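Local coordinates for protein putative aldehyde dehydrogenase (PDB 4YWE) that probably oxidises aldehydes with NAD or NADP as acceptor, as a member of the aldehyde dehydrogenase family, and binds calcium and magnesium ions, at residues A[42-47]-A[209-214]; A[98-103]-A[184-189]; A[157-162]-A[283-288]; A[253-258]-A[462-467]; A[369-374]-A[391-396]. One frame throughout, in Å; residues are numbered along the deposited sequence.

Contact 1 of 5, residues A[42-47]-A[209-214]; sequences TIARGT and IVTGYG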
# COMPACT_ATOMS: atom_id res chain seq x y z
N THR A 42 -36.23 -29.28 9.77
CA THR A 42 -35.17 -30.00 10.47
C THR A 42 -33.83 -29.83 9.76
O THR A 42 -33.78 -29.69 8.54
CB THR A 42 -35.47 -31.50 10.60
OG1 THR A 42 -35.67 -32.06 9.29
CG2 THR A 42 -36.71 -31.75 11.45
N ILE A 43 -32.75 -29.85 10.53
CA ILE A 43 -31.40 -29.83 9.97
C ILE A 43 -30.65 -31.07 10.41
O ILE A 43 -31.00 -31.70 11.41
CB ILE A 43 -30.63 -28.55 10.37
CG1 ILE A 43 -30.66 -28.37 11.89
CG2 ILE A 43 -31.22 -27.34 9.67
CD1 ILE A 43 -29.92 -27.13 12.36
N ALA A 44 -29.61 -31.43 9.66
CA ALA A 44 -28.78 -32.57 10.01
C ALA A 44 -27.98 -32.30 11.28
O ALA A 44 -27.36 -31.25 11.42
CB ALA A 44 -27.84 -32.91 8.86
N ARG A 45 -28.02 -33.25 12.21
CA ARG A 45 -27.24 -33.15 13.44
C ARG A 45 -25.80 -33.59 13.17
O ARG A 45 -25.46 -34.77 13.34
CB ARG A 45 -27.86 -33.98 14.55
CG ARG A 45 -27.14 -33.88 15.89
CD ARG A 45 -27.86 -34.66 16.97
NE ARG A 45 -27.17 -34.58 18.26
CZ ARG A 45 -27.63 -35.09 19.39
NH1 ARG A 45 -28.79 -35.73 19.41
NH2 ARG A 45 -26.93 -34.97 20.51
N GLY A 46 -24.97 -32.65 12.74
CA GLY A 46 -23.61 -32.96 12.34
C GLY A 46 -22.69 -33.39 13.47
O GLY A 46 -22.73 -32.82 14.57
N THR A 47 -21.87 -34.39 13.20
CA THR A 47 -20.91 -34.88 14.17
C THR A 47 -19.51 -34.89 13.56
O THR A 47 -19.31 -34.43 12.43
CB THR A 47 -21.27 -36.29 14.66
OG1 THR A 47 -21.45 -37.17 13.54
CG2 THR A 47 -22.56 -36.26 15.47
N ILE A 209 -20.89 -27.08 3.99
CA ILE A 209 -21.72 -26.68 5.11
C ILE A 209 -22.05 -27.90 5.97
O ILE A 209 -22.58 -28.89 5.48
CB ILE A 209 -23.02 -26.00 4.64
CG1 ILE A 209 -22.74 -25.02 3.49
CG2 ILE A 209 -23.69 -25.29 5.81
CD1 ILE A 209 -21.91 -23.82 3.89
N VAL A 210 -21.73 -27.81 7.26
CA VAL A 210 -22.09 -28.87 8.20
C VAL A 210 -22.91 -28.29 9.34
O VAL A 210 -22.38 -27.60 10.22
CB VAL A 210 -20.84 -29.59 8.74
CG1 VAL A 210 -21.24 -30.65 9.77
CG2 VAL A 210 -20.06 -30.23 7.60
N THR A 211 -24.21 -28.55 9.32
CA THR A 211 -25.10 -28.09 10.39
C THR A 211 -24.90 -28.95 11.63
O THR A 211 -24.36 -30.05 11.54
CB THR A 211 -26.57 -28.13 9.96
OG1 THR A 211 -26.93 -29.46 9.57
CG2 THR A 211 -26.82 -27.18 8.80
N GLY A 212 -25.35 -28.46 12.78
CA GLY A 212 -25.23 -29.21 14.01
C GLY A 212 -25.00 -28.34 15.24
O GLY A 212 -24.90 -27.12 15.14
N TYR A 213 -24.91 -28.99 16.40
CA TYR A 213 -24.69 -28.28 17.65
C TYR A 213 -23.26 -27.77 17.74
O TYR A 213 -22.34 -28.38 17.19
CB TYR A 213 -25.01 -29.17 18.85
CG TYR A 213 -26.47 -29.53 18.98
CD1 TYR A 213 -27.42 -28.55 19.23
CD2 TYR A 213 -26.89 -30.85 18.88
CE1 TYR A 213 -28.76 -28.88 19.36
CE2 TYR A 213 -28.23 -31.18 19.01
CZ TYR A 213 -29.16 -30.19 19.25
OH TYR A 213 -30.49 -30.52 19.38
N GLY A 214 -23.07 -26.66 18.45
CA GLY A 214 -21.74 -26.11 18.65
C GLY A 214 -20.83 -27.04 19.42
O GLY A 214 -19.65 -27.17 19.10
O HOH W 1 -29.04 -29.55 7.44
O HOH W 2 -24.53 -31.79 15.87

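Contact 2 of 5, residues A[98-103]-A[184-189]; sequences RDTGKP and EDACLS. With CA (calcium ion), chain K.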
# COMPACT_ATOMS: atom_id res chain seq x y z
N ARG A 98 -37.96 -16.05 8.79
CA ARG A 98 -38.72 -17.13 9.40
C ARG A 98 -37.87 -17.89 10.42
O ARG A 98 -38.38 -18.43 11.40
CB ARG A 98 -39.24 -18.09 8.32
CG ARG A 98 -40.17 -19.18 8.83
CD ARG A 98 -40.65 -20.04 7.67
NE ARG A 98 -41.63 -21.04 8.10
CZ ARG A 98 -42.11 -22.00 7.31
NH1 ARG A 98 -41.70 -22.09 6.05
NH2 ARG A 98 -43.00 -22.86 7.78
N ASP A 99 -36.56 -17.92 10.17
CA ASP A 99 -35.64 -18.73 10.95
C ASP A 99 -35.02 -17.94 12.11
O ASP A 99 -34.81 -18.48 13.19
CB ASP A 99 -34.54 -19.28 10.04
CG ASP A 99 -33.78 -20.44 10.66
OD1 ASP A 99 -34.22 -20.95 11.71
OD2 ASP A 99 -32.75 -20.85 10.08
N THR A 100 -34.75 -16.66 11.87
CA THR A 100 -34.11 -15.82 12.88
C THR A 100 -35.14 -15.01 13.67
O THR A 100 -34.91 -14.69 14.84
CB THR A 100 -33.10 -14.84 12.26
OG1 THR A 100 -33.81 -13.86 11.49
CG2 THR A 100 -32.13 -15.59 11.36
N GLY A 101 -36.25 -14.67 13.03
CA GLY A 101 -37.32 -13.94 13.68
C GLY A 101 -37.36 -12.45 13.37
O GLY A 101 -38.30 -11.76 13.76
N LYS A 102 -36.34 -11.96 12.67
CA LYS A 102 -36.25 -10.54 12.36
C LYS A 102 -37.34 -10.13 11.36
O LYS A 102 -37.80 -10.95 10.57
CB LYS A 102 -34.86 -10.20 11.80
CG LYS A 102 -34.52 -10.87 10.48
CD LYS A 102 -33.08 -10.58 10.08
CE LYS A 102 -32.11 -11.13 11.11
NZ LYS A 102 -30.71 -10.72 10.85
N PRO A 103 -37.76 -8.86 11.42
CA PRO A 103 -38.74 -8.31 10.47
C PRO A 103 -38.30 -8.44 9.02
O PRO A 103 -37.10 -8.51 8.75
CB PRO A 103 -38.84 -6.84 10.88
CG PRO A 103 -38.48 -6.83 12.32
CD PRO A 103 -37.42 -7.89 12.48
N GLU A 184 -27.12 -23.61 15.06
CA GLU A 184 -28.23 -24.54 15.13
C GLU A 184 -29.57 -23.83 15.31
O GLU A 184 -30.63 -24.39 15.02
CB GLU A 184 -28.02 -25.55 16.27
CG GLU A 184 -27.77 -24.92 17.63
CD GLU A 184 -26.30 -24.65 17.90
OE1 GLU A 184 -25.61 -24.15 16.99
OE2 GLU A 184 -25.84 -24.95 19.02
N ASP A 185 -29.53 -22.59 15.79
CA ASP A 185 -30.75 -21.83 16.03
C ASP A 185 -31.25 -21.13 14.77
O ASP A 185 -32.42 -20.78 14.68
CB ASP A 185 -30.52 -20.81 17.15
CG ASP A 185 -30.49 -21.46 18.53
OD1 ASP A 185 -31.48 -22.15 18.88
OD2 ASP A 185 -29.49 -21.30 19.25
N ALA A 186 -30.35 -20.93 13.80
CA ALA A 186 -30.72 -20.34 12.51
C ALA A 186 -29.61 -20.54 11.48
O ALA A 186 -28.52 -19.99 11.62
CB ALA A 186 -31.03 -18.86 12.67
N CYS A 187 -29.89 -21.33 10.45
CA CYS A 187 -28.89 -21.60 9.42
C CYS A 187 -29.49 -22.01 8.08
O CYS A 187 -28.76 -22.40 7.16
CB CYS A 187 -27.93 -22.69 9.89
SG CYS A 187 -28.69 -24.29 10.22
N LEU A 188 -30.81 -21.93 7.95
CA LEU A 188 -31.48 -22.37 6.73
C LEU A 188 -31.15 -21.48 5.53
O LEU A 188 -31.11 -21.96 4.40
CB LEU A 188 -33.00 -22.42 6.94
CG LEU A 188 -33.53 -23.62 7.73
CD1 LEU A 188 -35.05 -23.66 7.68
CD2 LEU A 188 -32.93 -24.91 7.20
N SER A 189 -30.90 -20.20 5.79
CA SER A 189 -30.57 -19.27 4.71
C SER A 189 -29.22 -19.63 4.10
O SER A 189 -29.07 -19.60 2.88
CB SER A 189 -30.55 -17.83 5.23
OG SER A 189 -29.52 -17.64 6.18
CA CA K . -34.92 -20.80 14.07
O HOH W 3 -31.85 -19.16 8.03
O HOH W 4 -35.20 -19.84 16.28
O HOH W 5 -34.28 -22.99 15.20

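Contact 3 of 5, residues A[157-162]-A[283-288]; sequences WNYPMQ and VQNGGQ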
# COMPACT_ATOMS: atom_id res chain seq x y z
N TRP A 157 -26.33 -17.16 14.84
CA TRP A 157 -27.73 -17.18 14.42
C TRP A 157 -28.33 -15.79 14.18
O TRP A 157 -29.39 -15.67 13.58
CB TRP A 157 -28.58 -17.91 15.47
CG TRP A 157 -28.25 -17.51 16.88
CD1 TRP A 157 -27.46 -18.18 17.76
CD2 TRP A 157 -28.70 -16.33 17.56
NE1 TRP A 157 -27.39 -17.49 18.95
CE2 TRP A 157 -28.15 -16.35 18.85
CE3 TRP A 157 -29.53 -15.26 17.21
CZ2 TRP A 157 -28.39 -15.35 19.79
CZ3 TRP A 157 -29.76 -14.26 18.14
CH2 TRP A 157 -29.19 -14.32 19.41
N ASN A 158 -27.65 -14.75 14.66
CA ASN A 158 -28.23 -13.40 14.63
C ASN A 158 -28.15 -12.75 13.25
O ASN A 158 -29.06 -12.03 12.85
CB ASN A 158 -27.55 -12.51 15.68
CG ASN A 158 -26.06 -12.39 15.48
OD1 ASN A 158 -25.43 -13.26 14.87
ND2 ASN A 158 -25.48 -11.31 15.99
N TYR A 159 -27.06 -13.00 12.53
CA TYR A 159 -26.96 -12.56 11.14
C TYR A 159 -26.32 -13.66 10.28
O TYR A 159 -25.17 -13.53 9.87
CB TYR A 159 -26.13 -11.28 11.03
CG TYR A 159 -26.74 -10.07 11.70
CD1 TYR A 159 -27.64 -9.25 11.03
CD2 TYR A 159 -26.40 -9.74 13.01
CE1 TYR A 159 -28.20 -8.14 11.65
CE2 TYR A 159 -26.95 -8.63 13.63
CZ TYR A 159 -27.84 -7.84 12.95
OH TYR A 159 -28.39 -6.74 13.57
N PRO A 160 -27.07 -14.74 10.01
CA PRO A 160 -26.56 -15.87 9.24
C PRO A 160 -25.97 -15.47 7.88
O PRO A 160 -24.83 -15.81 7.60
CB PRO A 160 -27.79 -16.75 9.05
CG PRO A 160 -28.64 -16.45 10.24
CD PRO A 160 -28.45 -14.98 10.49
N MET A 161 -26.74 -14.75 7.07
CA MET A 161 -26.29 -14.37 5.73
C MET A 161 -25.18 -13.33 5.76
O MET A 161 -24.19 -13.47 5.03
CB MET A 161 -27.46 -13.84 4.91
CG MET A 161 -28.37 -14.91 4.34
SD MET A 161 -29.59 -14.23 3.20
CE MET A 161 -30.48 -13.11 4.29
N GLN A 162 -25.33 -12.30 6.57
CA GLN A 162 -24.37 -11.20 6.60
C GLN A 162 -22.99 -11.66 7.04
O GLN A 162 -21.98 -11.30 6.43
CB GLN A 162 -24.86 -10.08 7.51
CG GLN A 162 -25.99 -9.25 6.94
CD GLN A 162 -25.78 -7.76 7.15
OE1 GLN A 162 -24.67 -7.26 6.97
NE2 GLN A 162 -26.83 -7.06 7.55
N VAL A 283 -32.55 -1.35 18.49
CA VAL A 283 -33.82 -1.99 18.16
C VAL A 283 -33.62 -3.01 17.04
O VAL A 283 -34.29 -4.04 16.99
CB VAL A 283 -34.89 -0.94 17.79
CG1 VAL A 283 -36.10 -1.59 17.12
CG2 VAL A 283 -35.33 -0.18 19.03
N GLN A 284 -32.67 -2.73 16.14
CA GLN A 284 -32.36 -3.61 15.02
C GLN A 284 -32.05 -5.04 15.48
O GLN A 284 -31.22 -5.24 16.38
CB GLN A 284 -31.17 -3.07 14.22
CG GLN A 284 -30.75 -3.93 13.05
CD GLN A 284 -29.50 -3.41 12.36
OE1 GLN A 284 -28.89 -2.44 12.80
NE2 GLN A 284 -29.12 -4.06 11.26
N ASN A 285 -32.73 -6.00 14.87
CA ASN A 285 -32.57 -7.42 15.18
C ASN A 285 -32.82 -7.70 16.66
O ASN A 285 -32.19 -8.58 17.25
CB ASN A 285 -31.18 -7.91 14.78
CG ASN A 285 -31.12 -9.41 14.58
OD1 ASN A 285 -32.09 -10.03 14.12
ND2 ASN A 285 -29.99 -10.02 14.92
N GLY A 286 -33.74 -6.95 17.26
CA GLY A 286 -34.07 -7.12 18.67
C GLY A 286 -32.89 -6.94 19.61
O GLY A 286 -32.83 -7.56 20.67
N GLY A 287 -31.94 -6.11 19.20
CA GLY A 287 -30.75 -5.87 20.00
C GLY A 287 -29.77 -7.03 19.98
O GLY A 287 -28.75 -7.01 20.67
N GLN A 288 -30.08 -8.05 19.18
CA GLN A 288 -29.23 -9.22 19.05
C GLN A 288 -28.14 -8.96 18.02
O GLN A 288 -28.10 -9.60 16.96
CB GLN A 288 -30.07 -10.45 18.68
CG GLN A 288 -31.13 -10.78 19.72
CD GLN A 288 -32.05 -11.91 19.28
OE1 GLN A 288 -32.23 -12.90 20.00
NE2 GLN A 288 -32.65 -11.76 18.11

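Contact 4 of 5, residues A[253-258]-A[462-467]; sequences VTLELG and SGHGRE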
# COMPACT_ATOMS: atom_id res chain seq x y z
N VAL A 253 -6.95 -18.26 15.08
CA VAL A 253 -8.39 -18.02 15.17
C VAL A 253 -8.69 -16.53 15.22
O VAL A 253 -8.12 -15.80 16.03
CB VAL A 253 -9.00 -18.73 16.40
CG1 VAL A 253 -10.49 -18.45 16.48
CG2 VAL A 253 -8.73 -20.22 16.35
N THR A 254 -9.58 -16.08 14.34
CA THR A 254 -10.08 -14.72 14.40
C THR A 254 -11.32 -14.69 15.29
O THR A 254 -12.24 -15.47 15.10
CB THR A 254 -10.41 -14.17 13.01
OG1 THR A 254 -9.21 -14.04 12.25
CG2 THR A 254 -11.09 -12.81 13.11
N LEU A 255 -11.33 -13.78 16.27
CA LEU A 255 -12.43 -13.71 17.22
C LEU A 255 -13.27 -12.45 17.04
O LEU A 255 -12.82 -11.34 17.33
CB LEU A 255 -11.89 -13.75 18.66
CG LEU A 255 -11.22 -15.04 19.13
CD1 LEU A 255 -10.77 -14.91 20.57
CD2 LEU A 255 -12.17 -16.22 18.97
N GLU A 256 -14.50 -12.64 16.56
CA GLU A 256 -15.47 -11.55 16.48
C GLU A 256 -16.52 -11.74 17.56
O GLU A 256 -17.56 -12.37 17.33
CB GLU A 256 -16.12 -11.51 15.09
CG GLU A 256 -15.16 -11.15 13.97
CD GLU A 256 -14.88 -9.66 13.89
OE1 GLU A 256 -15.51 -8.89 14.64
OE2 GLU A 256 -14.03 -9.27 13.07
N LEU A 257 -16.26 -11.19 18.74
CA LEU A 257 -17.10 -11.45 19.90
C LEU A 257 -18.13 -10.35 20.13
O LEU A 257 -18.37 -9.51 19.26
CB LEU A 257 -16.23 -11.63 21.14
CG LEU A 257 -15.04 -12.58 20.93
CD1 LEU A 257 -14.20 -12.69 22.19
CD2 LEU A 257 -15.51 -13.95 20.47
N GLY A 258 -18.74 -10.35 21.32
CA GLY A 258 -19.77 -9.38 21.65
C GLY A 258 -19.22 -8.02 22.04
O GLY A 258 -18.02 -7.77 21.95
N SER A 462 -13.93 -8.12 23.28
CA SER A 462 -14.69 -8.09 22.04
C SER A 462 -13.98 -8.90 20.96
O SER A 462 -14.46 -9.01 19.83
CB SER A 462 -14.90 -6.65 21.57
OG SER A 462 -15.82 -5.96 22.39
N GLY A 463 -12.84 -9.47 21.32
CA GLY A 463 -12.08 -10.33 20.41
C GLY A 463 -10.83 -9.68 19.85
O GLY A 463 -10.27 -8.77 20.44
N HIS A 464 -10.40 -10.18 18.69
CA HIS A 464 -9.24 -9.62 18.00
C HIS A 464 -9.26 -10.02 16.53
O HIS A 464 -9.91 -10.99 16.15
CB HIS A 464 -7.93 -10.08 18.66
CG HIS A 464 -7.81 -11.57 18.79
ND1 HIS A 464 -7.48 -12.38 17.73
CD2 HIS A 464 -7.97 -12.39 19.86
CE1 HIS A 464 -7.44 -13.64 18.13
NE2 HIS A 464 -7.74 -13.67 19.42
N GLY A 465 -8.54 -9.26 15.71
CA GLY A 465 -8.55 -9.47 14.27
C GLY A 465 -9.60 -8.61 13.60
O GLY A 465 -10.46 -8.03 14.26
N ARG A 466 -9.54 -8.53 12.27
CA ARG A 466 -10.46 -7.69 11.52
C ARG A 466 -11.10 -8.43 10.36
O ARG A 466 -10.43 -9.18 9.65
CB ARG A 466 -9.74 -6.44 11.00
CG ARG A 466 -9.21 -5.51 12.09
CD ARG A 466 -10.35 -4.85 12.86
NE ARG A 466 -9.86 -3.97 13.92
CZ ARG A 466 -9.64 -4.36 15.17
NH1 ARG A 466 -9.86 -5.62 15.53
NH2 ARG A 466 -9.20 -3.49 16.07
N GLU A 467 -12.40 -8.23 10.18
CA GLU A 467 -13.10 -8.74 9.01
C GLU A 467 -13.89 -7.61 8.37
O GLU A 467 -13.87 -6.48 8.87
CB GLU A 467 -14.00 -9.93 9.37
CG GLU A 467 -13.22 -11.12 9.93
CD GLU A 467 -13.93 -12.44 9.77
OE1 GLU A 467 -15.14 -12.43 9.44
OE2 GLU A 467 -13.29 -13.49 9.97
O HOH W 6 -10.54 -13.84 9.34
O HOH W 7 -12.75 -8.94 16.48

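Contact 5 of 5, residues A[369-374]-A[391-396]; sequences FYQAPA and FGPVLA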
# COMPACT_ATOMS: atom_id res chain seq x y z
N PHE A 369 -41.38 -15.85 21.44
CA PHE A 369 -40.42 -15.31 22.40
C PHE A 369 -40.26 -13.80 22.22
O PHE A 369 -39.22 -13.33 21.76
CB PHE A 369 -39.07 -16.02 22.27
CG PHE A 369 -39.19 -17.49 21.99
CD1 PHE A 369 -39.57 -18.36 22.99
CD2 PHE A 369 -38.92 -17.99 20.73
CE1 PHE A 369 -39.68 -19.72 22.74
CE2 PHE A 369 -39.03 -19.34 20.47
CZ PHE A 369 -39.41 -20.21 21.47
N TYR A 370 -41.30 -13.06 22.59
CA TYR A 370 -41.32 -11.62 22.34
C TYR A 370 -40.82 -10.82 23.54
O TYR A 370 -41.13 -11.12 24.69
CB TYR A 370 -42.74 -11.17 21.97
CG TYR A 370 -43.22 -11.78 20.67
CD1 TYR A 370 -42.89 -11.20 19.45
CD2 TYR A 370 -43.99 -12.93 20.66
CE1 TYR A 370 -43.32 -11.75 18.26
CE2 TYR A 370 -44.43 -13.48 19.47
CZ TYR A 370 -44.09 -12.89 18.28
OH TYR A 370 -44.52 -13.44 17.09
N GLN A 371 -40.02 -9.79 23.25
CA GLN A 371 -39.49 -8.91 24.27
C GLN A 371 -39.48 -7.47 23.76
O GLN A 371 -38.77 -7.15 22.81
CB GLN A 371 -38.08 -9.34 24.68
CG GLN A 371 -37.36 -8.34 25.57
CD GLN A 371 -38.04 -8.15 26.91
OE1 GLN A 371 -38.10 -9.07 27.72
NE2 GLN A 371 -38.57 -6.95 27.13
N ALA A 372 -40.26 -6.62 24.40
CA ALA A 372 -40.35 -5.21 24.02
C ALA A 372 -39.05 -4.49 24.35
O ALA A 372 -38.43 -4.75 25.38
CB ALA A 372 -41.52 -4.54 24.71
N PRO A 373 -38.62 -3.57 23.46
CA PRO A 373 -37.44 -2.75 23.71
C PRO A 373 -37.58 -1.94 25.00
O PRO A 373 -38.65 -1.40 25.25
CB PRO A 373 -37.37 -1.84 22.49
CG PRO A 373 -38.08 -2.59 21.42
CD PRO A 373 -39.20 -3.30 22.13
N ALA A 374 -36.52 -1.88 25.79
CA ALA A 374 -36.59 -1.22 27.09
C ALA A 374 -35.55 -0.12 27.23
O ALA A 374 -34.38 -0.30 26.87
CB ALA A 374 -36.42 -2.25 28.20
N PHE A 391 -27.62 -8.65 24.78
CA PHE A 391 -28.09 -9.22 23.52
C PHE A 391 -29.62 -9.18 23.47
O PHE A 391 -30.27 -10.15 23.07
CB PHE A 391 -27.57 -10.65 23.33
CG PHE A 391 -26.88 -10.86 22.02
CD1 PHE A 391 -25.73 -10.17 21.71
CD2 PHE A 391 -27.39 -11.76 21.09
CE1 PHE A 391 -25.09 -10.36 20.50
CE2 PHE A 391 -26.75 -11.96 19.88
CZ PHE A 391 -25.60 -11.25 19.58
N GLY A 392 -30.17 -8.05 23.89
CA GLY A 392 -31.59 -7.79 23.81
C GLY A 392 -31.82 -6.33 23.48
O GLY A 392 -30.86 -5.55 23.43
N PRO A 393 -33.08 -5.93 23.27
CA PRO A 393 -33.38 -4.55 22.91
C PRO A 393 -33.39 -3.62 24.12
O PRO A 393 -34.36 -2.91 24.35
CB PRO A 393 -34.78 -4.66 22.29
CG PRO A 393 -35.41 -5.79 23.05
CD PRO A 393 -34.30 -6.76 23.38
N VAL A 394 -32.30 -3.63 24.88
CA VAL A 394 -32.22 -2.87 26.12
C VAL A 394 -31.16 -1.78 26.03
O VAL A 394 -29.99 -2.07 25.79
CB VAL A 394 -31.94 -3.80 27.32
CG1 VAL A 394 -32.02 -3.02 28.62
CG2 VAL A 394 -32.91 -4.97 27.32
N LEU A 395 -31.58 -0.54 26.22
CA LEU A 395 -30.67 0.59 26.16
C LEU A 395 -30.41 1.16 27.55
O LEU A 395 -31.35 1.50 28.27
CB LEU A 395 -31.21 1.68 25.24
CG LEU A 395 -30.36 2.95 25.12
CD1 LEU A 395 -28.97 2.62 24.60
CD2 LEU A 395 -31.05 3.98 24.24
N ALA A 396 -29.14 1.27 27.93
CA ALA A 396 -28.77 1.83 29.22
C ALA A 396 -28.33 3.28 29.07
O ALA A 396 -27.41 3.58 28.30
CB ALA A 396 -27.66 1.00 29.86

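Contact 1 of 5, residues A[42-47]-A[209-214]
T211 OG1 makes two hydrogen bonds: it donates to A44 O at 2.6 Å and accepts from a water. The first bond lies in the carbonyl plane of A44, on a lone pair. The water bridges back, because it also accepts from A44 N at 3.0 Å. T211 chi1 of 58° sets OG1 between its own backbone N and carbonyl carbon, where it reaches A44 O. CB of T211 rests against I43 CB at 4.1 Å. Two residues after A44, G46 N gives the backbone O of T211 a weak, bent bond of 2.9 Å. The chains are close here, with G46 CA only 4.4 Å from G212 CA.

Segment 209-214 leads from strand 207-209 into helix 214-223 in the Rossmann-like part of the aldehyde dehydrogenase fold. Segment 42-47 continues strand 38-44, which pairs antiparallel with strand 28-33, into an inverse gamma turn centred on R45. G212 has a phi of 146°, where a CB would jam against the preceding carbonyl.

R45 and Y213 also meet. The R45 chain is extended, and Y213 turns the edge of its ring to one face of the guanidinium. Y213 CE2 lies 3.6 Å from R45 NE, with the two planes nearly perpendicular. R45 NH2 goes on to a salt bridge with E216, on helix 214-223.

Contact 2 of 5, residues A[98-103]-A[184-189]
D99 meets A186, C187 and L188 with its carboxylate, at the point where a calcium site adjoins the start of helix 188-200. It is probably the counterpart of the intrasubunit cation site of related aldehyde dehydrogenases. D99 chi1 of -163° puts CG anti to the backbone N, and the two carboxylate oxygens then divide the work.

OD1 binds the metal at 2.5 Å. D99 O and D185 O bind it too, and V32 O from strand 28-33 and two waters complete six ligands. The calcium ion therefore brings together D99 OD1 and D185 O, two acceptors.

OD2 serves the helix. It accepts from L188 N at 3.1 Å, a nearly straight bond of 171° that meets the oxygen close to its C-O direction. It accepts from C187 N at 2.9 Å as well, on the syn side and somewhat out of the carboxylate plane. OD2 thus satisfies the amides of the N-cap residue C187 and of L188, the first helix residue. A water adds a third donor to OD2 at 2.8 Å, and itself accepts from S189 N. A negative carboxylate at this end would probably suit the helix dipole.

T100 OG1 is bonded to E96 O and accepts a weak bond from K102 N, and S189 OG is bonded to E96 OE1. The other branch of T100 is apolar. Its CG2 touches A186 CB at 3.7 Å.

Contact 3 of 5, residues A[157-162]-A[283-288]
W157, N158 and Y159 meet N285 and Q288 in a buried, mostly amide-to-carbonyl contact. It joins the turn before helix 160-174 to the loop between helix 271-283 and strand 293-299. W157 to P160 belong to the PWN(F/Y)P sequence motif of aldehyde dehydrogenases, and the loop forms the first part of the family's cysteine signature.

Q288 O is gripped by two side-chain amides. N158 ND2 reaches it at 3.3 Å, and the oxygen lies in the N158 amide plane. N285 ND2 reaches it at 2.8 Å from the opposite face of the carbonyl plane. N285 ND2 also makes a weak bond to N158 O, which takes a further hydrogen bond from K102 NZ. N158 CB lies 3.2 Å from Q288 O, and chi1 of 59° turns the amide so that ND2 also reaches it.

Two aromatic rings pack beside these residues. N285 ND2 sits over one face of the Y159 ring, toward the rim, and is 3.6 Å from CZ. Y159 OH touches N285 CB at 3.3 Å and finds its hydrogen bond with T289 OG1. On the other end, W157 CZ3 lies 3.4 Å from Q288 OE1. That oxygen is satisfied by I332 N.

The side-chain amides of N158 and N285 satisfy backbone carbonyls across and within the segments, which would limit their rotation.

Contact 4 of 5, residues A[253-258]-A[462-467]
L255 packs against G463 and H464 from its first carbon to its tip. Its CB lies 3.8 Å from G463 CA and stands over one face of the H464 ring, toward the rim. CG comes next, 3.8 Å from H464 NE2. CD1 comes closer, to 3.5 Å from H464 NE2. L255 CG is anti to its carbonyl carbon, chi1 -66°, and this carries CG and CD1 across to the NE2 end of the imidazole. The H464 ring turns its edge to V253 O, with CE1 at 3.1 Å. H250 of the second subunit packs on L255, L257 and H464.

The backbones form a short antiparallel pairing. L255 and H464 form a hydrogen-bonded pair, with H464 N to L255 O at 3.0 Å and a return bond from L255 N. E256 and G463 form the next, non-hydrogen-bonded pair. Strand 463-464 thus adds to the coenzyme-domain sheet beside strand 253-256, which pairs in parallel with strand 229-233 on its other edge. G463 has backbone angles that would jam a CB, and with G460 it belongs to a magnesium site.

Beyond the strands, L257 N bonds to S462 O. S462 OG gives its proton to G258 O at 2.9 Å and is also bonded to G416 N. E256, the predicted active-site residue, bends at chi2 and brings OE2 to 3.7 Å from E467 CG. A water links T254 OG1 with E467 OE2, which also bonds to S231 OG.

Contact 5 of 5, residues A[369-374]-A[391-396]
A374 and V394 form a parallel bridge inside the mixed sheet of the catalytic domain, where strand 374-376 starts beside strand 394-400. Two backbone hydrogen bonds carry it. A374 N gives to P393 O at 2.8 Å. L395 N gives to A374 O at 2.9 Å, in a straight bond of 172°. A374 is thus used on both its polar atoms, and the V394 residue between the two partners sends its side chain to the same face as A374 CB.

CH contacts add to these bonds. P373 CA lies 3.1 Å from P393 O, which therefore meets A374 N and this carbon together. V394 CA lies 3.4 Å from A374 O in the same way.

The apolar part is proline on proline. The two rings cross at about a right angle, with P373 CB 3.8 Å from P393 CB. P393 CG reaches past it to Q371 O at 3.6 Å. Q371 CG lies 4.1 Å from P393 CG. Beyond CG the chain bends at chi2, 64°, and brings Q371 NE2 to A372 O at 2.8 Å, on a lone pair, so the amide ties to its own segment.

Neither proline has an N-H to give. Their rings supply the packing, and the pairing rests on the amides of A374 and L395 and the carbonyls of P393 and A374.

From the N terminus, contact 1 opens first, tying strand 38-44 to the turn before helix 214-223. Contact 2, 98-103 with 184-189, is nested inside that loop, closes before it does and touches contact 1 through C187. Contact 3 crosses both, since 157-162 lies within their loops and 283-288 beyond them. It meets contact 2 through K102 and links the coenzyme-binding part to the catalytic part. Contact 4 opens at 253-258, within the loop of contact 3, and closes at 462-467, so these two cross as well. Contact 5 is a short closure nested inside contact 4, in the catalytic sheet. F391 and P393 bring it against contact 3.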